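Local coordinates for putative trimethylamine methyltransferase (Rhizobium meliloti, PDB 4YYC), which belongs to the trimethylamine methyltransferase family and probably transfers methyl groups, at the interface of chains A and B. Sequence-based numbering; all coordinates share one arbitrary frame. Chains: chain A/B, Putative trimethylamine methyltransferase.

Contact 1 and contact 2 belong to the same two-fold symmetric interface of chains A and B, and the centres of their C-alpha atoms lie about 36 Å apart. They share no residue. Contact 1 packs helix 368-383 of one chain against its copy beside the two-fold axis, where A:Ala375 meets B:Ala375, with helix 404-420 of chain A assisting. In contact 2, helix 433-439 of chain B and the turn after it settle on the end of helix 56-73, strands 75-77 and 98-100, and the loop at A:Met250. Repeated by symmetry, such widely spaced grips suggest a stable dimer, which the structure alone does not prove.

Contact 1: the interface of chains A and B. Residues chain A 371, 374-375, 379, 413; chain B 372, 375-376.
A helix-to-helix contact within the two-fold symmetric pair of chains joins helix 368-383 of each chain to its copy, A:Ala375 touching B:Ala375 methyl to methyl, and probably helps hold the two together. Their CB atoms are 3.5 Å apart, tight even for methyl groups, so a residue as small as alanine suits a place where two helices come this near. Beside this point the imidazole of B:His372 is sandwiched. The methyl CB of A:Ala371 lies over one face toward the rim, 3.5 Å from the ring carbon CD2, and CG of A:Gln413, from helix 404-420, lies over the opposite face, also toward the rim. The bend at chi2 (-64°) brings the glutamine chain back over the ring, and the turn at chi3 sets its amide 16° from the ring plane; a flat aromatic group with two usable faces fits this slot well.

Next along the helix, B:Asn376 uses both ends of its amide. Its ND2 gives a nearly straight hydrogen bond of 3.1 Å to A:Gln413 OE1, in the carbonyl plane and on a lone pair. Its OD1 accepts from A:Asn379 ND2 at 2.9 Å, the donor tilted from the carbonyl plane and the two asparagine amides standing at about a right angle. Asparagine suits this place because one short side chain offers a donor and an acceptor. A water then joins three groups, lying 2.7 Å from A:Gln413 OE1, 2.8 Å from B:Asn376 OD1 and 2.9 Å from B:His372 ND1, and so ties the stacked ring to the amides. With a leucine at B:Asn376, A:Asn379 ND2 and A:Gln413 OE1 would probably lose their amide mates, and the water one of its holders. Methyl packing and amide pairing probably help set how the paired helices lie, with helix 404-420 tied in through A:Gln413, and so help keep the protein paired.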
# COMPACT_ATOMS: atom_id res chain seq x y z
N ALA A 371 -11.24 0.77 -0.57
CA ALA A 371 -10.03 0.33 -1.29
C ALA A 371 -8.75 0.88 -0.68
O ALA A 371 -7.78 0.15 -0.55
CB ALA A 371 -10.13 0.72 -2.75
N SER A 374 -8.22 -0.98 2.63
CA SER A 374 -7.81 -2.35 2.37
C SER A 374 -6.43 -2.46 1.77
O SER A 374 -5.63 -3.31 2.19
CB SER A 374 -8.80 -3.01 1.41
OG SER A 374 -10.13 -3.08 2.00
N ALA A 375 -6.09 -1.56 0.84
CA ALA A 375 -4.80 -1.56 0.23
C ALA A 375 -3.69 -1.20 1.25
O ALA A 375 -2.61 -1.82 1.26
CB ALA A 375 -4.76 -0.56 -0.90
N ASN A 379 -0.97 -4.11 1.83
CA ASN A 379 0.44 -3.90 1.50
C ASN A 379 1.33 -4.11 2.74
O ASN A 379 2.37 -4.73 2.65
CB ASN A 379 0.66 -2.54 0.80
CG ASN A 379 0.21 -2.55 -0.66
OD1 ASN A 379 0.70 -3.35 -1.50
ND2 ASN A 379 -0.69 -1.65 -1.00
N GLN A 413 -6.42 -8.22 -5.92
CA GLN A 413 -5.28 -7.67 -5.24
C GLN A 413 -4.39 -8.76 -4.68
O GLN A 413 -3.15 -8.66 -4.70
CB GLN A 413 -5.68 -6.64 -4.16
CG GLN A 413 -6.36 -5.41 -4.74
CD GLN A 413 -5.43 -4.60 -5.65
OE1 GLN A 413 -4.32 -4.25 -5.25
NE2 GLN A 413 -5.87 -4.34 -6.87
N HIS B 372 -7.09 1.50 -5.32
CA HIS B 372 -6.09 0.42 -5.18
C HIS B 372 -4.82 0.76 -5.95
O HIS B 372 -3.74 0.58 -5.45
CB HIS B 372 -6.64 -0.92 -5.62
CG HIS B 372 -7.42 -1.64 -4.57
ND1 HIS B 372 -6.84 -2.17 -3.43
CD2 HIS B 372 -8.74 -1.95 -4.50
CE1 HIS B 372 -7.77 -2.79 -2.72
NE2 HIS B 372 -8.94 -2.62 -3.31
N ALA B 375 -3.09 3.68 -4.13
CA ALA B 375 -2.58 3.26 -2.87
C ALA B 375 -1.33 2.36 -3.04
O ALA B 375 -0.33 2.50 -2.31
CB ALA B 375 -3.62 2.50 -2.10
N ASN B 376 -1.36 1.47 -4.01
CA ASN B 376 -0.23 0.59 -4.25
C ASN B 376 0.96 1.45 -4.65
O ASN B 376 2.08 1.24 -4.16
CB ASN B 376 -0.54 -0.46 -5.29
CG ASN B 376 -1.55 -1.48 -4.81
OD1 ASN B 376 -1.87 -1.60 -3.61
ND2 ASN B 376 -2.05 -2.26 -5.78
O HOH W 1 -4.14 -3.00 -2.88

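Contact 2: the interface of chains A and B. Residues chain A 73-74, 76, 98, 250; chain B 436, 440-441.
B:Pro441 plugs into a recess on chain A lined by A:Arg98, A:Ile73, A:Glu76 and A:Met250, and this is the tightly packed part of the contact. Its CG sits over the centre of one face of the A:Arg98 guanidinium, 3.5 Å from CZ, while its CD meets the A:Ile73 methyl CG2 at 3.6 Å. From another side, CB packs 3.4 Å from the backbone oxygen O of A:Met250 and also touches A:Glu76 through the aliphatic CG. A proline suits such a recess because its compact, rigid ring presents carbon in several directions at once.

Neighbours within chain A fix how the guanidinium is turned. A:Arg98 leaves the backbone with CG anti to N (chi1 -171°) and then bends at chi2 and chi3, turning its face to the proline. NH1 donates to A:Ile73 O at 2.7 Å, at the end of helix 56-73, and NE makes a hydrogen-bonded salt bridge, also 2.7 Å, to A:Glu76 OE2, met on the anti side of the carboxylate. Both partners lie near the guanidinium plane, so NE and NH1 are engaged at the edge while one face packs on hydrocarbon. Arginine suits both tasks, and the nearby carboxylate would be expected to balance its charge.

Toward B:Ile436, on helix 433-439, the packing is looser, with fewer contacts, and rests on a few branch ends crossing at about right angles. The CD1 of A:Ile73 reaches the CG2 of B:Ile436 at 3.7 Å, and CE of the selenomethionine A:Met250 meets the same methyl at 3.8 Å. Isoleucine serves here because its beta branch projects a methyl toward both partners. Between the two regions B:Gly440, having no side chain, probably lets the selenomethionine lie against the backbone: a bend at chi3 (-81°) carries the A:Met250 terminal methyl CE to 3.6 Å from the glycine carbonyl carbon C.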
# COMPACT_ATOMS: atom_id res chain seq x y z
N ILE A 73 1.14 -7.25 36.56
CA ILE A 73 -0.29 -7.06 36.30
C ILE A 73 -0.95 -8.42 36.09
O ILE A 73 -1.98 -8.69 36.70
CB ILE A 73 -0.54 -6.14 35.09
CG1 ILE A 73 0.08 -4.77 35.38
CG2 ILE A 73 -2.03 -6.04 34.81
CD1 ILE A 73 0.08 -3.83 34.20
N GLY A 74 -0.36 -9.26 35.26
CA GLY A 74 -0.88 -10.58 35.00
C GLY A 74 -1.96 -10.59 33.94
O GLY A 74 -2.32 -9.57 33.38
N GLU A 76 -5.81 -12.44 33.11
CA GLU A 76 -6.94 -13.23 33.63
C GLU A 76 -7.20 -14.46 32.76
O GLU A 76 -7.26 -14.36 31.55
CB GLU A 76 -8.21 -12.38 33.65
CG GLU A 76 -8.12 -11.15 34.54
CD GLU A 76 -8.73 -11.39 35.90
OE1 GLU A 76 -9.93 -11.74 35.97
OE2 GLU A 76 -8.02 -11.26 36.92
N ARG A 98 -6.41 -14.25 38.25
CA ARG A 98 -5.29 -13.52 37.61
C ARG A 98 -4.03 -14.37 37.71
O ARG A 98 -3.64 -14.78 38.80
CB ARG A 98 -5.05 -12.21 38.35
CG ARG A 98 -4.07 -11.27 37.66
CD ARG A 98 -4.64 -10.64 36.42
NE ARG A 98 -5.75 -9.75 36.77
CZ ARG A 98 -5.63 -8.52 37.26
NH1 ARG A 98 -4.43 -7.93 37.47
NH2 ARG A 98 -6.76 -7.86 37.56
N MSE A 250 -6.11 -8.24 28.21
CA MSE A 250 -5.45 -9.12 29.18
C MSE A 250 -6.42 -10.09 29.84
O MSE A 250 -6.27 -10.41 31.01
CB MSE A 250 -4.65 -8.23 30.18
CG MSE A 250 -3.54 -7.44 29.45
SE MSE A 250 -2.66 -6.22 30.73
CE MSE A 250 -4.00 -4.74 30.71
N ILE B 436 -1.45 1.01 31.23
CA ILE B 436 -1.70 -0.46 31.29
C ILE B 436 -1.99 -0.90 32.76
O ILE B 436 -2.93 -1.65 33.03
CB ILE B 436 -0.55 -1.27 30.65
CG1 ILE B 436 -0.39 -0.89 29.16
CG2 ILE B 436 -0.80 -2.77 30.81
CD1 ILE B 436 0.79 -1.53 28.48
N GLY B 440 -5.70 -2.02 33.57
CA GLY B 440 -5.60 -3.43 33.96
C GLY B 440 -6.53 -4.36 33.17
O GLY B 440 -7.31 -3.93 32.29
N PRO B 441 -6.46 -5.66 33.47
CA PRO B 441 -7.24 -6.61 32.68
C PRO B 441 -8.75 -6.41 32.80
O PRO B 441 -9.26 -6.15 33.88
CB PRO B 441 -6.83 -7.97 33.28
CG PRO B 441 -5.46 -7.74 33.84
CD PRO B 441 -5.56 -6.35 34.42